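Local coordinates for protein pumilio homology domain family member 4 (Saccharomyces cerevisiae, PDB 3BWT) that binds mRNA through its Pumilio homology domain, a curved array of helical repeats that takes up single-stranded RNA, at residues A[139-144]-A[151-156]; A[277-282]-A[312-317]; A[6-11]-A[33-38]. All blocks are in the same frame, centred on the assembly; numbering follows the deposited sequence.

Interaction 1: A[139-144]-A[151-156]; sequences KCLQRL and FIFDAI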
# COMPACT_ATOMS: atom_id res chain seq x y z
N LYS A 139 6.06 7.44 2.03
CA LYS A 139 6.37 8.75 1.46
C LYS A 139 7.81 8.73 0.96
O LYS A 139 8.13 9.29 -0.07
CB LYS A 139 6.19 9.84 2.50
CG LYS A 139 6.27 11.25 1.97
CD LYS A 139 5.36 11.45 0.78
CE LYS A 139 3.89 11.49 1.16
NZ LYS A 139 3.03 11.68 -0.04
N CYS A 140 8.66 8.07 1.72
CA CYS A 140 10.06 7.99 1.38
C CYS A 140 10.23 7.39 0.00
O CYS A 140 11.02 7.88 -0.81
CB CYS A 140 10.81 7.15 2.42
SG CYS A 140 11.13 8.05 3.94
N LEU A 141 9.47 6.33 -0.26
CA LEU A 141 9.50 5.65 -1.55
C LEU A 141 8.90 6.54 -2.64
O LEU A 141 9.40 6.59 -3.76
CB LEU A 141 8.76 4.32 -1.46
CG LEU A 141 9.31 3.34 -0.42
CD1 LEU A 141 8.23 2.39 0.07
CD2 LEU A 141 10.49 2.56 -0.98
N GLN A 142 7.83 7.26 -2.31
CA GLN A 142 7.21 8.12 -3.31
C GLN A 142 8.07 9.33 -3.68
O GLN A 142 7.88 9.89 -4.75
CB GLN A 142 5.84 8.61 -2.85
CG GLN A 142 4.94 7.52 -2.34
CD GLN A 142 3.56 8.03 -1.98
OE1 GLN A 142 3.27 8.29 -0.80
NE2 GLN A 142 2.71 8.20 -2.99
N ARG A 143 8.99 9.73 -2.80
CA ARG A 143 9.66 11.03 -2.94
C ARG A 143 11.17 10.97 -3.16
O ARG A 143 11.71 11.82 -3.87
CB ARG A 143 9.37 11.94 -1.74
CG ARG A 143 7.95 12.47 -1.64
CD ARG A 143 7.49 13.05 -2.95
NE ARG A 143 6.03 13.19 -2.99
CZ ARG A 143 5.39 14.34 -3.16
NH1 ARG A 143 6.06 15.47 -3.34
NH2 ARG A 143 4.06 14.35 -3.17
N LEU A 144 11.84 10.01 -2.54
CA LEU A 144 13.30 9.97 -2.58
C LEU A 144 13.84 9.20 -3.78
O LEU A 144 13.12 8.45 -4.43
CB LEU A 144 13.87 9.34 -1.31
CG LEU A 144 13.37 9.81 0.06
CD1 LEU A 144 14.20 9.20 1.17
CD2 LEU A 144 13.40 11.31 0.14
N PHE A 151 17.41 1.67 1.99
CA PHE A 151 17.38 1.15 3.34
C PHE A 151 16.08 0.43 3.64
O PHE A 151 16.04 -0.50 4.46
CB PHE A 151 17.61 2.26 4.37
CG PHE A 151 16.45 3.21 4.52
CD1 PHE A 151 16.28 4.27 3.64
CD2 PHE A 151 15.53 3.05 5.55
CE1 PHE A 151 15.21 5.15 3.78
CE2 PHE A 151 14.45 3.92 5.69
CZ PHE A 151 14.30 4.97 4.80
N ILE A 152 15.01 0.86 2.99
CA ILE A 152 13.70 0.26 3.19
C ILE A 152 13.68 -1.14 2.60
O ILE A 152 13.22 -2.09 3.24
CB ILE A 152 12.58 1.15 2.62
CG1 ILE A 152 12.53 2.47 3.40
CG2 ILE A 152 11.24 0.44 2.71
CD1 ILE A 152 11.78 3.59 2.73
N PHE A 153 14.20 -1.28 1.39
CA PHE A 153 14.34 -2.59 0.76
C PHE A 153 15.25 -3.50 1.57
O PHE A 153 14.99 -4.69 1.69
CB PHE A 153 14.89 -2.45 -0.66
CG PHE A 153 13.85 -2.12 -1.68
CD1 PHE A 153 13.48 -0.81 -1.91
CD2 PHE A 153 13.24 -3.11 -2.42
CE1 PHE A 153 12.52 -0.50 -2.84
CE2 PHE A 153 12.28 -2.81 -3.36
CZ PHE A 153 11.92 -1.51 -3.57
N ASP A 154 16.31 -2.93 2.13
CA ASP A 154 17.25 -3.72 2.92
C ASP A 154 16.56 -4.25 4.18
O ASP A 154 16.65 -5.43 4.50
CB ASP A 154 18.48 -2.89 3.30
CG ASP A 154 19.33 -2.51 2.10
OD1 ASP A 154 19.18 -3.13 1.02
OD2 ASP A 154 20.17 -1.59 2.23
N ALA A 155 15.88 -3.36 4.90
CA ALA A 155 15.20 -3.74 6.13
C ALA A 155 14.12 -4.78 5.87
O ALA A 155 13.91 -5.69 6.67
CB ALA A 155 14.61 -2.52 6.82
N ILE A 156 13.43 -4.64 4.75
CA ILE A 156 12.39 -5.58 4.38
C ILE A 156 12.98 -6.95 4.05
O ILE A 156 12.45 -7.98 4.46
CB ILE A 156 11.54 -5.05 3.20
CG1 ILE A 156 10.58 -3.97 3.68
CG2 ILE A 156 10.72 -6.17 2.59
CD1 ILE A 156 9.81 -3.33 2.57

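Interaction 2: A[277-282]-A[312-317]; sequences SLLNDS and PLLVGP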
# COMPACT_ATOMS: atom_id res chain seq x y z
N SER A 277 -16.65 -29.46 -6.01
CA SER A 277 -16.14 -28.83 -4.81
C SER A 277 -16.25 -27.31 -4.92
O SER A 277 -16.70 -26.64 -3.99
CB SER A 277 -14.70 -29.27 -4.53
OG SER A 277 -14.66 -30.66 -4.26
N LEU A 278 -15.85 -26.77 -6.07
CA LEU A 278 -15.97 -25.34 -6.30
C LEU A 278 -17.43 -24.89 -6.28
O LEU A 278 -17.79 -23.97 -5.55
CB LEU A 278 -15.33 -24.94 -7.63
CG LEU A 278 -13.86 -24.55 -7.66
CD1 LEU A 278 -13.03 -25.45 -6.78
CD2 LEU A 278 -13.38 -24.61 -9.10
N LEU A 279 -18.25 -25.53 -7.10
CA LEU A 279 -19.67 -25.19 -7.16
C LEU A 279 -20.25 -25.07 -5.76
O LEU A 279 -21.16 -24.26 -5.53
CB LEU A 279 -20.44 -26.25 -7.94
CG LEU A 279 -21.97 -26.11 -7.90
CD1 LEU A 279 -22.39 -24.78 -8.49
CD2 LEU A 279 -22.63 -27.25 -8.65
N ASN A 280 -19.73 -25.86 -4.83
CA ASN A 280 -20.36 -26.03 -3.52
C ASN A 280 -19.65 -25.33 -2.36
O ASN A 280 -20.04 -25.47 -1.20
CB ASN A 280 -20.54 -27.52 -3.20
CG ASN A 280 -21.87 -28.05 -3.67
OD1 ASN A 280 -22.93 -27.57 -3.24
ND2 ASN A 280 -21.84 -29.03 -4.56
N ASP A 281 -18.63 -24.56 -2.69
CA ASP A 281 -17.84 -23.91 -1.68
C ASP A 281 -18.17 -22.43 -1.55
O ASP A 281 -18.48 -21.75 -2.54
CB ASP A 281 -16.35 -24.10 -1.98
CG ASP A 281 -15.48 -23.60 -0.86
OD1 ASP A 281 -15.33 -24.35 0.13
OD2 ASP A 281 -14.96 -22.47 -0.97
N SER A 282 -18.10 -21.93 -0.32
CA SER A 282 -18.34 -20.52 -0.02
C SER A 282 -17.44 -19.62 -0.86
O SER A 282 -17.81 -18.48 -1.15
CB SER A 282 -18.10 -20.25 1.47
OG SER A 282 -19.21 -20.65 2.26
N PRO A 312 -24.56 -30.71 -15.37
CA PRO A 312 -25.10 -31.91 -14.74
C PRO A 312 -25.25 -31.74 -13.23
O PRO A 312 -26.07 -32.42 -12.59
CB PRO A 312 -24.05 -32.98 -15.04
CG PRO A 312 -23.35 -32.49 -16.24
CD PRO A 312 -23.34 -31.00 -16.14
N LEU A 313 -24.47 -30.83 -12.66
CA LEU A 313 -24.44 -30.67 -11.21
C LEU A 313 -25.52 -29.71 -10.74
O LEU A 313 -25.91 -29.73 -9.58
CB LEU A 313 -23.06 -30.19 -10.76
CG LEU A 313 -22.00 -31.28 -10.88
CD1 LEU A 313 -20.57 -30.73 -10.90
CD2 LEU A 313 -22.19 -32.28 -9.74
N LEU A 314 -26.00 -28.88 -11.66
CA LEU A 314 -26.99 -27.87 -11.30
C LEU A 314 -28.41 -28.40 -11.32
O LEU A 314 -29.21 -28.05 -12.19
CB LEU A 314 -26.85 -26.63 -12.19
CG LEU A 314 -25.57 -25.83 -11.94
CD1 LEU A 314 -25.42 -24.72 -12.95
CD2 LEU A 314 -25.57 -25.28 -10.54
N VAL A 315 -28.73 -29.26 -10.36
CA VAL A 315 -30.06 -29.84 -10.25
C VAL A 315 -30.53 -29.95 -8.80
O VAL A 315 -29.74 -30.15 -7.87
CB VAL A 315 -30.15 -31.21 -10.96
CG1 VAL A 315 -29.96 -31.04 -12.46
CG2 VAL A 315 -29.11 -32.17 -10.39
N GLY A 316 -31.84 -29.82 -8.60
CA GLY A 316 -32.42 -29.92 -7.28
C GLY A 316 -32.12 -28.71 -6.42
O GLY A 316 -32.39 -27.57 -6.83
N PRO A 317 -31.56 -28.94 -5.23
CA PRO A 317 -31.30 -27.94 -4.19
C PRO A 317 -30.49 -26.75 -4.70
O PRO A 317 -30.97 -25.62 -4.63
CB PRO A 317 -30.47 -28.71 -3.15
CG PRO A 317 -30.83 -30.14 -3.36
CD PRO A 317 -31.07 -30.28 -4.84

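Interaction 3: A[6-11]-A[33-38]; sequences AVLDQY and DILGSK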
# COMPACT_ATOMS: atom_id res chain seq x y z
N ALA A 6 -6.79 41.14 12.84
CA ALA A 6 -5.52 41.19 13.56
C ALA A 6 -4.36 41.13 12.59
O ALA A 6 -4.54 40.89 11.39
CB ALA A 6 -5.42 40.08 14.60
N VAL A 7 -3.16 41.34 13.12
CA VAL A 7 -1.99 41.55 12.29
C VAL A 7 -0.77 40.82 12.86
O VAL A 7 -0.55 40.82 14.07
CB VAL A 7 -1.71 43.07 12.15
CG1 VAL A 7 -0.24 43.34 11.87
CG2 VAL A 7 -2.62 43.66 11.09
N LEU A 8 0.01 40.19 11.99
CA LEU A 8 1.16 39.42 12.44
C LEU A 8 1.97 40.21 13.47
O LEU A 8 2.36 39.69 14.51
CB LEU A 8 2.04 39.07 11.24
CG LEU A 8 2.84 37.76 11.31
CD1 LEU A 8 4.10 37.85 10.49
CD2 LEU A 8 3.18 37.37 12.74
N ASP A 9 2.21 41.49 13.17
CA ASP A 9 3.14 42.27 13.98
C ASP A 9 2.74 42.42 15.44
O ASP A 9 3.59 42.67 16.29
CB ASP A 9 3.38 43.64 13.33
CG ASP A 9 4.22 43.55 12.08
OD1 ASP A 9 4.82 42.48 11.84
OD2 ASP A 9 4.29 44.54 11.33
N GLN A 10 1.46 42.24 15.75
CA GLN A 10 1.03 42.37 17.13
C GLN A 10 1.30 41.11 17.92
O GLN A 10 1.13 41.08 19.14
CB GLN A 10 -0.45 42.75 17.23
CG GLN A 10 -1.40 41.76 16.59
CD GLN A 10 -2.85 42.19 16.74
OE1 GLN A 10 -3.45 42.03 17.80
NE2 GLN A 10 -3.41 42.74 15.67
N TYR A 11 1.74 40.06 17.24
CA TYR A 11 1.94 38.79 17.93
C TYR A 11 3.41 38.43 18.09
O TYR A 11 3.75 37.46 18.76
CB TYR A 11 1.15 37.67 17.24
CG TYR A 11 -0.34 37.82 17.47
CD1 TYR A 11 -0.88 37.64 18.73
CD2 TYR A 11 -1.20 38.17 16.43
CE1 TYR A 11 -2.23 37.78 18.96
CE2 TYR A 11 -2.57 38.31 16.65
CZ TYR A 11 -3.08 38.12 17.93
OH TYR A 11 -4.43 38.25 18.19
N ASP A 33 0.62 32.12 4.10
CA ASP A 33 0.16 32.01 2.73
C ASP A 33 0.25 33.33 1.98
O ASP A 33 0.33 33.34 0.75
CB ASP A 33 -1.28 31.48 2.68
CG ASP A 33 -1.66 30.95 1.30
OD1 ASP A 33 -1.02 29.98 0.83
OD2 ASP A 33 -2.61 31.49 0.69
N ILE A 34 0.26 34.44 2.70
CA ILE A 34 0.20 35.74 2.02
C ILE A 34 1.39 36.69 2.18
O ILE A 34 1.57 37.57 1.34
CB ILE A 34 -1.13 36.49 2.31
CG1 ILE A 34 -1.16 37.04 3.73
CG2 ILE A 34 -2.33 35.57 2.08
CD1 ILE A 34 -2.52 37.55 4.13
N LEU A 35 2.20 36.52 3.22
CA LEU A 35 3.27 37.49 3.48
C LEU A 35 4.52 37.44 2.57
O LEU A 35 4.92 38.48 2.03
CB LEU A 35 3.63 37.58 4.97
CG LEU A 35 2.47 38.17 5.78
CD1 LEU A 35 2.89 38.65 7.16
CD2 LEU A 35 1.80 39.31 5.01
N GLY A 36 5.17 36.29 2.42
CA GLY A 36 5.07 35.18 3.32
C GLY A 36 6.42 35.14 4.02
O GLY A 36 6.50 34.93 5.23
N SER A 37 7.47 35.39 3.26
CA SER A 37 8.83 35.38 3.80
C SER A 37 8.96 35.96 5.22
O SER A 37 9.53 35.30 6.10
CB SER A 37 9.78 36.10 2.85
OG SER A 37 11.13 35.95 3.26
N LYS A 38 8.45 37.16 5.44
CA LYS A 38 8.53 37.72 6.79
C LYS A 38 7.73 36.88 7.77
O LYS A 38 8.13 36.74 8.93
CB LYS A 38 8.12 39.20 6.88
CG LYS A 38 9.03 40.19 6.19
CD LYS A 38 8.50 41.62 6.38
CE LYS A 38 9.39 42.66 5.67
NZ LYS A 38 8.89 44.07 5.83

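Interaction 1: A[139-144]-A[151-156]
Leu141 and Ile152 are the closest CA pair between segments 139-144 and 151-156, 8.3 Å apart. The axes of the two short helical pieces approach to 11.5 Å, far enough for side chains from both to fill the gap. Their N-to-C directions differ by 136°, a skewed, roughly antiparallel pairing of two consecutive helices, the second running from the fourth Pumilio repeat (119-154) into the fifth. Leu144 leaves helical geometry and starts the short turn between the helices.

Ile152 CD1 lies between Cys140 and Leu141. The CG1 branch, anti to the carbonyl carbon (chi1 -65°) and extended, carries this methyl to both neighbours. Ile152 CD1 meets Cys140 CB at 3.7 Å, and the same methyl reaches Leu141 CG at 4.0 Å. To one side of this methyl, Cys140 SG comes to the edge of the Phe151 ring, near its plane, with CZ 4.5 Å away. Ile152 CG1 lies over a face of that same ring, offset toward its rim. On the Leu141 side, the CD2 branch slants past Phe153 and touches CE1 at 4.1 Å. Helix 96-106 packs on Cys140 through Ile104, while helix 169-179 receives Leu141 on Arg175 and Phe153 on Cys176, so the contact runs on into the repeats before and after.

Every touching residue is buried, and the meeting atoms are carbon and sulfur; the helices are therefore joined here by shape and hydrophobic burial, with polar bonding between side chains left to positions such as Lys139, which forms a salt bridge with Glu105.

Interaction 2: A[277-282]-A[312-317]
Leu279, at the end of helix 256-279 in the eighth Pumilio repeat, points its side chain at Leu313 and Leu314, in the loop that leaves helix 300-310. The contact lies near the C-terminal end of the row of helical repeats and joins the last turn of helix 256-279 to the loop before helix 322-328. The backbones lie closest at Leu279 and Leu313, whose CA atoms are 8.3 Å apart.

Chi1 of 172° carries CG of Leu279 opposite the backbone N, and the two methyls then fork against the loop. Leu279 and Leu313 run alongside one another with opposite headings: the end of one lies beside the base of the other, and Leu279 CD2 rests on Leu313 CB at 3.6 Å. Leu314 comes in aslant instead, and a single methyl of it, CD2, meets both branches of Leu279. From Leu314 CD2 the distance is 3.8 Å to Leu279 CD1, and the same methyl lies 4.0 Å from Leu279 CD2.

Other apolar groups extend this cluster. Leu279 also packs on Leu288 of helix 284-298, and both Leu279 and Leu314 touch Ile327 of helix 322-328. Just after the contact helix, Asp281 OD2 caps the start of helix 284-298, accepting hydrogen bonds from the backbone N of Tyr283 and of Gly284. In the loop, Leu314 sits at the centre of an inverse gamma turn, and its carbonyl O accepts a hydrogen bond from Arg319 NH1.

Interaction 3: A[6-11]-A[33-38]
Leu8 O accepts a hydrogen bond from Tyr11 N at 2.8 Å, a bond that spans the turn at residues 8-11, while the side chain of Leu8 is sent toward Leu35. Residues 8-10 have helical backbone angles without the regular bonds of a helix, and this irregular turn stands ahead of helix 15-18. Leu35 belongs to the link between helix 22-34 and helix 37-47 in the first Pumilio repeat; the peptide between it and Gly36 is modelled as cis.

The two leucines meet through their ends at an oblique angle. Leu8 CD1 touches Leu35 CD1 at 3.6 Å, and that Leu35 methyl also lies 4.2 Å from Leu8 CB. The side chain of Leu35 gets there with CG anti to the carbonyl carbon (chi1 -67°). Lys38 adds a marginal contact through its backbone, its O 4.5 Å from Leu8 CD1.

Leu8 packs on Ile15 as well, and the ring of Tyr11 meets that of Phe27, so the turn rests on the first helices of the fold. Leu8 is buried but Leu35 is exposed and also touches a crystal neighbour. With essentially one pair of methyls in touch, the contact is a small apolar patch whose hold on the N-terminal segment is probably modest.

The three contacts sample the middle and both ends of one row of helical repeats. Interaction 1 lies deep in the core, where consecutive helices meet and every touching residue is buried. Interactions 2 and 3 sit near opposite ends, with centres about 72 Å apart, and each sets a non-helical segment against a helix end or a link between helices. Interaction 2 is still mostly buried, whereas interaction 3 is partly open to solvent. All three rest on apolar side chains, but aromatic rings and sulfur enter only interaction 1; the terminal two rely on leucine side chains. None touches another, and no helix or loop is shared between them.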